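GTPase activator-like protein (Chaetomium thermophilum, PDB 6SSH) probably stimulates GTP hydrolysis by a small GTPase through the TSC2-type Rap/Ran-GAP domain, the part of the longer protein present here. Local coordinates at residues H77-P83 with K95-I99; H16-I20 with D118-S122. All blocks are in the same frame, centred on the assembly; numbering follows the deposited sequence.

Contact 1: residues H77-P83 with K95-I99. With EDO (1,2-ethanediol), chain E; EDO (1,2-ethanediol), chain B.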
ATOM      1  N   HIS A  77      -5.263  -1.964  -2.900  1.00  8.60           N
ATOM      2  CA  HIS A  77      -5.656  -0.795  -3.697  1.00  8.17           C
ATOM      3  C   HIS A  77      -4.384  -0.097  -4.077  1.00  8.38           C
ATOM      4  O   HIS A  77      -3.839   0.683  -3.291  1.00  8.83           O
ATOM      5  CB  HIS A  77      -6.559   0.148  -2.943  1.00  7.65           C
ATOM      6  CG  HIS A  77      -7.877  -0.416  -2.562  1.00  8.63           C
ATOM      7  ND1 HIS A  77      -8.581   0.057  -1.475  1.00  9.27           N
ATOM      8  CD2 HIS A  77      -8.697  -1.293  -3.202  1.00 11.09           C
ATOM      9  CE1 HIS A  77      -9.770  -0.532  -1.442  1.00 10.19           C
ATOM     10  NE2 HIS A  77      -9.869  -1.358  -2.491  1.00 10.86           N
ATOM     11  N   VAL A  78      -3.840  -0.417  -5.232  1.00  8.77           N
ATOM     12  CA  VAL A  78      -2.477  -0.046  -5.624  1.00  8.16           C
ATOM     13  C   VAL A  78      -2.588   1.200  -6.529  1.00  8.53           C
ATOM     14  O   VAL A  78      -3.033   1.091  -7.663  1.00  8.65           O
ATOM     15  CB  VAL A  78      -1.760  -1.156  -6.349  1.00  8.64           C
ATOM     16  CG1 VAL A  78      -0.329  -0.756  -6.632  1.00 10.12           C
ATOM     17  CG2 VAL A  78      -1.816  -2.471  -5.491  1.00  9.36           C
ATOM     18  N   THR A  79      -2.204   2.351  -6.042  1.00  8.60           N
ATOM     19  CA  THR A  79      -2.467   3.591  -6.794  1.00  8.75           C
ATOM     20  C   THR A  79      -1.749   3.565  -8.125  1.00  8.69           C
ATOM     21  O   THR A  79      -2.299   4.083  -9.086  1.00  9.23           O
ATOM     22  CB  THR A  79      -2.202   4.831  -5.951  1.00  9.82           C
ATOM     23  OG1 THR A  79      -0.851   4.811  -5.477  1.00 11.21           O
ATOM     24  CG2 THR A  79      -3.174   4.900  -4.785  1.00 10.68           C
ATOM     25  N   THR A  80      -0.578   2.955  -8.263  1.00  8.45           N
ATOM     26  CA  THR A  80       0.125   2.898  -9.528  1.00  8.87           C
ATOM     27  C   THR A  80      -0.604   1.960 -10.540  1.00  9.16           C
ATOM     28  O   THR A  80      -0.321   2.046 -11.737  1.00 10.73           O
ATOM     29  CB  THR A  80       1.571   2.475  -9.421  1.00  9.73           C
ATOM     30  OG1 THR A  80       1.640   1.194  -8.741  1.00 10.67           O
ATOM     31  CG2 THR A  80       2.422   3.507  -8.642  1.00 11.26           C
ATOM     32  N   GLN A  81      -1.497   1.078 -10.063  1.00  9.26           N
ATOM     33  CA  GLN A  81      -2.324   0.229 -10.975  1.00 10.59           C
ATOM     34  C   GLN A  81      -3.505   0.994 -11.556  1.00 10.83           C
ATOM     35  O   GLN A  81      -4.202   0.483 -12.445  1.00 10.84           O
ATOM     36  CB  GLN A  81      -2.823  -1.029 -10.235  1.00 10.03           C
ATOM     37  CG  GLN A  81      -1.743  -2.039  -9.911  1.00 10.39           C
ATOM     38  CD  GLN A  81      -1.085  -2.697 -11.103  1.00 11.01           C
ATOM     39  OE1 GLN A  81       0.098  -2.751 -11.222  1.00 11.86           O
ATOM     40  NE2 GLN A  81      -1.895  -3.206 -12.038  1.00 12.82           N
ATOM     41  N   MET A  82      -3.828   2.138 -10.973  1.00  9.09           N
ATOM     42  CA  MET A  82      -5.024   2.903 -11.316  1.00  8.48           C
ATOM     43  C   MET A  82      -4.672   3.939 -12.359  1.00 10.02           C
ATOM     44  O   MET A  82      -3.638   4.582 -12.263  1.00 11.41           O
ATOM     45  CB  MET A  82      -5.599   3.573 -10.077  1.00  8.50           C
ATOM     46  CG  MET A  82      -5.950   2.595  -8.950  1.00  9.17           C
ATOM     47  SD  MET A  82      -6.356   3.506  -7.463  1.00  9.39           S
ATOM     48  CE  MET A  82      -6.474   2.143  -6.248  1.00  9.84           C
ATOM     49  N   PRO A  83      -5.543   4.140 -13.366  1.00  9.97           N
ATOM     50  CA  PRO A  83      -5.212   5.110 -14.425  1.00 12.31           C
ATOM     51  C   PRO A  83      -5.201   6.539 -13.895  1.00  9.96           C
ATOM     52  O   PRO A  83      -5.939   6.907 -13.001  1.00 11.08           O
ATOM     53  CB  PRO A  83      -6.342   4.920 -15.457  1.00 11.92           C
ATOM     54  CG  PRO A  83      -7.374   4.185 -14.773  1.00 16.66           C
ATOM     55  CD  PRO A  83      -6.855   3.473 -13.578  1.00 11.10           C
ATOM     56  N   LYS A  95      -8.606   7.744  -7.275  1.00  8.65           N
ATOM     57  CA  LYS A  95      -7.648   6.947  -6.482  1.00  8.56           C
ATOM     58  C   LYS A  95      -7.812   7.252  -5.009  1.00  9.22           C
ATOM     59  O   LYS A  95      -7.779   6.318  -4.185  1.00 10.42           O
ATOM     60  CB  LYS A  95      -6.231   7.257  -6.889  1.00  8.62           C
ATOM     61  CG  LYS A  95      -5.976   7.076  -8.387  1.00  8.58           C
ATOM     62  CD  LYS A  95      -4.491   6.948  -8.694  1.00 10.11           C
ATOM     63  CE  LYS A  95      -4.162   7.074 -10.192  1.00  9.54           C
ATOM     64  NZ  LYS A  95      -2.760   6.712 -10.500  1.00 10.13           N
ATOM     65  N   LYS A  96      -7.996   8.498  -4.627  1.00  9.15           N
ATOM     66  CA  LYS A  96      -8.139   8.897  -3.221  0.66  9.68           C
ATOM     67  C   LYS A  96      -9.296   8.210  -2.574  1.00  9.85           C
ATOM     68  O   LYS A  96      -9.269   7.916  -1.352  1.00 11.48           O
ATOM     69  CB  LYS A  96      -8.205  10.422  -3.063  0.66 10.98           C
ATOM     70  CG  LYS A  96      -8.281  11.000  -1.703  0.66 12.47           C
ATOM     71  CD  LYS A  96      -7.100  10.632  -0.814  0.66 15.74           C
ATOM     72  CE  LYS A  96      -7.237  11.077   0.634  0.66 16.21           C
ATOM     73  NZ  LYS A  96      -7.184  12.534   0.794  0.66 18.54           N
ATOM     74  N   ARG A  97     -10.370   7.940  -3.326  1.00 10.07           N
ATOM     75  CA  ARG A  97     -11.560   7.349  -2.719  1.00  9.44           C
ATOM     76  C   ARG A  97     -11.239   5.967  -2.162  1.00 10.13           C
ATOM     77  O   ARG A  97     -11.940   5.545  -1.205  1.00 12.51           O
ATOM     78  CB  ARG A  97     -12.747   7.279  -3.684  1.00 10.73           C
ATOM     79  CG  ARG A  97     -12.670   6.111  -4.694  1.00 10.62           C
ATOM     80  CD  ARG A  97     -13.867   6.200  -5.661  1.00 12.02           C
ATOM     81  NE  ARG A  97     -14.222   4.904  -6.226  1.00 11.72           N
ATOM     82  CZ  ARG A  97     -13.686   4.395  -7.303  1.00 10.01           C
ATOM     83  NH1 ARG A  97     -14.112   3.238  -7.722  1.00 11.97           N
ATOM     84  NH2 ARG A  97     -12.687   4.960  -7.951  1.00 10.41           N
ATOM     85  N   HIS A  98     -10.259   5.292  -2.714  1.00  8.67           N
ATOM     86  CA  HIS A  98      -9.859   3.992  -2.160  1.00  8.34           C
ATOM     87  C   HIS A  98      -8.960   4.174  -0.956  1.00  9.34           C
ATOM     88  O   HIS A  98      -9.321   3.771   0.145  1.00 10.34           O
ATOM     89  CB  HIS A  98      -9.183   3.133  -3.208  1.00  9.55           C
ATOM     90  CG  HIS A  98     -10.023   2.895  -4.399  1.00  9.59           C
ATOM     91  ND1 HIS A  98     -11.174   2.149  -4.316  1.00 10.41           N
ATOM     92  CD2 HIS A  98      -9.854   3.238  -5.682  1.00 11.83           C
ATOM     93  CE1 HIS A  98     -11.718   2.111  -5.541  1.00 11.13           C
ATOM     94  NE2 HIS A  98     -10.946   2.775  -6.369  1.00 11.65           N
ATOM     95  N   ILE A  99      -7.817   4.820  -1.141  1.00  9.83           N
ATOM     96  CA  ILE A  99      -6.855   4.889  -0.026  1.00 10.63           C
ATOM     97  C   ILE A  99      -7.371   5.768   1.096  1.00 10.15           C
ATOM     98  O   ILE A  99      -7.073   5.450   2.267  1.00 10.79           O
ATOM     99  CB  ILE A  99      -5.436   5.243  -0.506  1.00 15.31           C
ATOM    100  CG1 ILE A  99      -5.454   6.645  -1.062  1.00 20.54           C
ATOM    101  CG2 ILE A  99      -4.916   4.146  -1.497  1.00 13.47           C
ATOM    102  CD1 ILE A  99      -4.715   7.578  -0.236  1.00 30.35           C
TER
HETATM  103  C1  EDO E 304       1.558  -4.835 -13.911  1.00 36.58           C
HETATM  104  O1  EDO E 304       1.627  -4.445 -12.510  1.00 31.32           O
HETATM  105  C2  EDO E 304       0.200  -5.299 -14.482  1.00 30.76           C
HETATM  106  O2  EDO E 304      -0.831  -4.298 -14.429  1.00 21.09           O
HETATM  107  C1  EDO B 301      -3.705  -0.685 -15.737  1.00 16.72           C
HETATM  108  O1  EDO B 301      -4.965  -0.945 -16.412  1.00 17.28           O
HETATM  109  C2  EDO B 301      -3.331  -1.827 -14.803  1.00 15.65           C
HETATM  110  O2  EDO B 301      -4.261  -1.973 -13.748  1.00 12.27           O
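Helix 93-99 runs into the sequence KKRHIGND (95-102) of the Rap/Ran-GAP domain and probably corresponds to the catalytic helix that carries the asparagine thumb in RapGAP relatives. Here its last turn packs on the end of strand 73-78 and the 3-10 turn that follows. The turn is closed by Gln81 N to Val78 O (2.8 Å) and Met82 N to Thr79 O (3.1 Å). Lys95, extended along its whole length, brings its ammonium to two carbonyls of this segment: NZ donates to Thr79 O at 3.0 Å and to Met82 O at 2.9 Å, and is further hydrogen-bonded to Leu21 O and Thr84 OG1. Its methylene chain runs beside the thioether, with Lys95 CG 3.7 Å from Met82 SD. Strand 73-78 pairs in parallel with strand 2-10 of the mixed central sheet, so the lysine fastens the helix to a sheet strand's exit. One helical turn on, His98 CB lies over the face of the His77 ring, 4.0 Å from its centroid, a CH-pi contact; the two imidazoles themselves meet obliquely, centroids 4.8 Å apart and planes at 45°. Met82 CE closes on His98 CD2 at 3.6 Å. Neither histidine bonds to the other: His77 ND1 pairs with Asp102 and His77 NE2 with Gln51 O, while His98 NE2 meets Asp60 OD1, which also forms a salt bridge with Arg97. At the helix end, Ile99 CG2 fits against Thr79 CG2 at 3.8 Å.

Contact 2: residues H16-I20 with D118-S122. With EDO (1,2-ethanediol), chain D.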
ATOM      1  N   HIS A  16       3.551  15.802  -1.834  1.00 17.15           N
ATOM      2  CA  HIS A  16       2.115  16.132  -1.724  1.00 18.25           C
ATOM      3  C   HIS A  16       1.256  15.040  -2.302  1.00 14.79           C
ATOM      4  O   HIS A  16       1.612  14.409  -3.289  1.00 15.26           O
ATOM      5  CB  HIS A  16       1.812  17.451  -2.473  1.00 20.89           C
ATOM      6  CG  HIS A  16       0.426  17.989  -2.258  1.00 25.49           C
ATOM      7  ND1 HIS A  16      -0.680  17.585  -2.993  1.00 26.26           N
ATOM      8  CD2 HIS A  16      -0.017  18.970  -1.433  1.00 27.28           C
ATOM      9  CE1 HIS A  16      -1.746  18.256  -2.591  1.00 28.24           C
ATOM     10  NE2 HIS A  16      -1.368  19.120  -1.656  1.00 29.65           N
ATOM     11  N   GLU A  17       0.106  14.812  -1.677  1.00 15.10           N
ATOM     12  CA  GLU A  17      -0.796  13.736  -2.089  1.00 15.44           C
ATOM     13  C   GLU A  17      -1.103  13.732  -3.578  1.00 13.65           C
ATOM     14  O   GLU A  17      -1.106  12.656  -4.179  1.00 14.03           O
ATOM     15  CB  GLU A  17      -2.085  13.926  -1.312  1.00 20.71           C
ATOM     16  CG  GLU A  17      -3.359  13.343  -1.793  1.00 29.95           C
ATOM     17  CD  GLU A  17      -4.386  13.580  -0.656  1.00 26.60           C
ATOM     18  OE1 GLU A  17      -4.775  14.734  -0.321  1.00 33.75           O
ATOM     19  OE2 GLU A  17      -4.616  12.611  -0.037  1.00 27.11           O
ATOM     20  N   THR A  18      -1.453  14.856  -4.169  1.00 15.25           N
ATOM     21  CA  THR A  18      -1.986  14.855  -5.517  0.70 14.77           C
ATOM     22  C   THR A  18      -0.945  14.345  -6.505  1.00 14.47           C
ATOM     23  O   THR A  18      -1.218  13.481  -7.329  1.00 16.91           O
ATOM     24  CB  THR A  18      -2.534  16.259  -5.862  0.70 20.33           C
ATOM     25  OG1 THR A  18      -3.399  16.672  -4.792  0.70 21.93           O
ATOM     26  CG2 THR A  18      -3.315  16.244  -7.145  0.70 25.47           C
ATOM     27  N   GLU A  19       0.280  14.848  -6.403  1.00 14.47           N
ATOM     28  CA  GLU A  19       1.318  14.378  -7.315  1.00 14.93           C
ATOM     29  C   GLU A  19       1.686  12.900  -7.106  1.00 14.26           C
ATOM     30  O   GLU A  19       2.047  12.144  -8.047  1.00 15.49           O
ATOM     31  CB  GLU A  19       2.536  15.291  -7.223  1.00 15.32           C
ATOM     32  CG  GLU A  19       3.262  15.178  -5.875  1.00 14.71           C
ATOM     33  CD  GLU A  19       4.396  16.181  -5.684  1.00 20.23           C
ATOM     34  OE1 GLU A  19       4.864  16.755  -6.709  1.00 23.36           O
ATOM     35  OE2 GLU A  19       4.796  16.342  -4.500  1.00 20.16           O
ATOM     36  N   ILE A  20       1.635  12.457  -5.853  1.00 13.11           N
ATOM     37  CA  ILE A  20       1.921  11.046  -5.560  1.00 11.32           C
ATOM     38  C   ILE A  20       0.855  10.106  -6.166  1.00 12.00           C
ATOM     39  O   ILE A  20       1.151   9.094  -6.782  1.00 12.00           O
ATOM     40  CB  ILE A  20       2.004  10.858  -4.004  1.00 13.75           C
ATOM     41  CG1 ILE A  20       3.261  11.556  -3.425  1.00 13.84           C
ATOM     42  CG2 ILE A  20       1.986   9.377  -3.620  1.00 12.04           C
ATOM     43  CD1 ILE A  20       3.176  11.729  -1.925  1.00 15.28           C
ATOM     44  N   ASP A 118       0.815  13.242   7.752  1.00 21.81           N
ATOM     45  CA  ASP A 118      -0.324  13.968   7.238  1.00 22.94           C
ATOM     46  C   ASP A 118      -0.332  14.098   5.703  1.00 19.83           C
ATOM     47  O   ASP A 118      -1.076  14.893   5.148  1.00 22.81           O
ATOM     48  CB  ASP A 118      -0.433  15.351   7.903  1.00 26.74           C
ATOM     49  CG  ASP A 118       0.724  16.249   7.579  1.00 35.04           C
ATOM     50  OD1 ASP A 118       1.720  15.795   6.992  1.00 37.09           O
ATOM     51  OD2 ASP A 118       0.661  17.445   7.940  1.00 44.51           O
ATOM     52  N   THR A 119       0.478  13.255   5.037  1.00 19.39           N
ATOM     53  CA  THR A 119       0.583  13.285   3.563  1.00 17.55           C
ATOM     54  C   THR A 119      -0.724  13.041   2.848  1.00 18.98           C
ATOM     55  O   THR A 119      -0.947  13.647   1.803  1.00 19.70           O
ATOM     56  CB  THR A 119       1.671  12.336   3.047  1.00 20.92           C
ATOM     57  OG1 THR A 119       2.920  12.709   3.623  1.00 21.38           O
ATOM     58  CG2 THR A 119       1.809  12.415   1.527  1.00 20.79           C
ATOM     59  N   PHE A 120      -1.614  12.196   3.396  1.00 18.97           N
ATOM     60  CA  PHE A 120      -2.802  11.765   2.690  1.00 17.70           C
ATOM     61  C   PHE A 120      -3.988  11.980   3.626  1.00 22.45           C
ATOM     62  O   PHE A 120      -4.545  11.029   4.201  1.00 20.67           O
ATOM     63  CB  PHE A 120      -2.723  10.267   2.337  1.00 17.63           C
ATOM     64  CG  PHE A 120      -1.501   9.881   1.572  1.00 15.85           C
ATOM     65  CD1 PHE A 120      -1.350  10.226   0.214  1.00 17.28           C
ATOM     66  CD2 PHE A 120      -0.530   9.132   2.143  1.00 16.77           C
ATOM     67  CE1 PHE A 120      -0.191   9.821  -0.456  1.00 16.13           C
ATOM     68  CE2 PHE A 120       0.601   8.724   1.472  1.00 17.59           C
ATOM     69  CZ  PHE A 120       0.773   9.101   0.186  1.00 17.89           C
ATOM     70  N   PRO A 121      -4.382  13.229   3.830  1.00 18.06           N
ATOM     71  CA  PRO A 121      -5.369  13.516   4.874  1.00 21.73           C
ATOM     72  C   PRO A 121      -6.679  12.733   4.733  1.00 18.30           C
ATOM     73  O   PRO A 121      -7.331  12.672   3.716  1.00 19.77           O
ATOM     74  CB  PRO A 121      -5.598  15.044   4.770  1.00 27.23           C
ATOM     75  CG  PRO A 121      -4.914  15.476   3.521  1.00 28.05           C
ATOM     76  CD  PRO A 121      -3.921  14.429   3.109  1.00 20.62           C
ATOM     77  N   SER A 122      -7.033  12.071   5.824  1.00 21.06           N
ATOM     78  CA  SER A 122      -8.243  11.313   5.895  1.00 20.99           C
ATOM     79  C   SER A 122      -8.448  10.972   7.336  1.00 23.33           C
ATOM     80  O   SER A 122      -7.518  10.438   7.979  1.00 25.11           O
ATOM     81  CB  SER A 122      -8.160   9.994   5.142  1.00 19.20           C
ATOM     82  OG  SER A 122      -9.370   9.294   5.400  1.00 19.35           O
TER
HETATM   83  C1  EDO D 303       7.422  12.425   1.557  1.00 27.42           C
HETATM   84  O1  EDO D 303       7.942  13.641   1.037  1.00 33.38           O
HETATM   85  C2  EDO D 303       5.941  12.645   1.720  1.00 26.76           C
HETATM   86  O2  EDO D 303       5.532  12.205   2.994  1.00 28.11           O
HETATM   87  O   HOH W   1      -0.172  16.115   0.923  1.00 22.10           O
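The first turn of helix 17-21 comes up beside an irregular loop, the two backbones being nearest at Glu17 and Phe120, whose CA atoms lie 5.5 Å apart. No direct hydrogen bond joins them; a bridging water takes its place, accepting from Glu17 N at 2.9 Å and donating to Thr119 O at 2.7 Å, so a first-turn amide left without a helical acceptor is satisfied. The start of the helix is a capping box: His16 ND1, at the N-cap, accepts from Thr18 N at 3.1 Å, and reciprocally Glu19 OE2 accepts from His16 N at 3.0 Å. The loop of residues 118-122 links strands 104-109 and 127-134, neighbours in the parallel part of the central sheet, and the contact sets this short helix on that connection, over strand 2-10. Glu17 spans the interface, with CB 3.3 Å from Thr119 O, OE1 3.5 Å from Pro121 CD and OE2 3.4 Å from Phe120 CA; the charge of OE2 is met by a salt bridge to Lys96. On the buried side Ile20 packs CG2 at the edge of the Phe120 ring, 3.9 Å from CE1, and places CD1 3.8 Å from Thr119 CG2. Both Ile20 and Phe120 also rest on Ile8 of strand 2-10. Thr119 OG1 is hydrogen-bonded to Arg116 O and accepts from O2 of an ethanediol at 2.7 Å.

How the contacts relate
Along the chain the order is 16-20, 77-83, 95-99, 118-122, so the 98-residue closure of contact 2 encloses both segments of contact 1. Their centres are 12 Å apart and they touch directly. Lys96 NZ ties helix 93-99 to both sides of contact 2, by a salt bridge to Glu17 OE2 (2.7 Å) and a probable hydrogen bond to Pro121 O (2.9 Å), while Ile99 CD1 packs on Phe120 CB at 4.2 Å. Strand 2-10 lies beneath both: Thr79, Ile99, Ile20 and Phe120 all touch Ile8. The probable catalytic helix thereby lies against the central strands 2-10 and 73-78, the short helix 17-21 and the loop 118-122, all in one Rap/Ran-GAP domain.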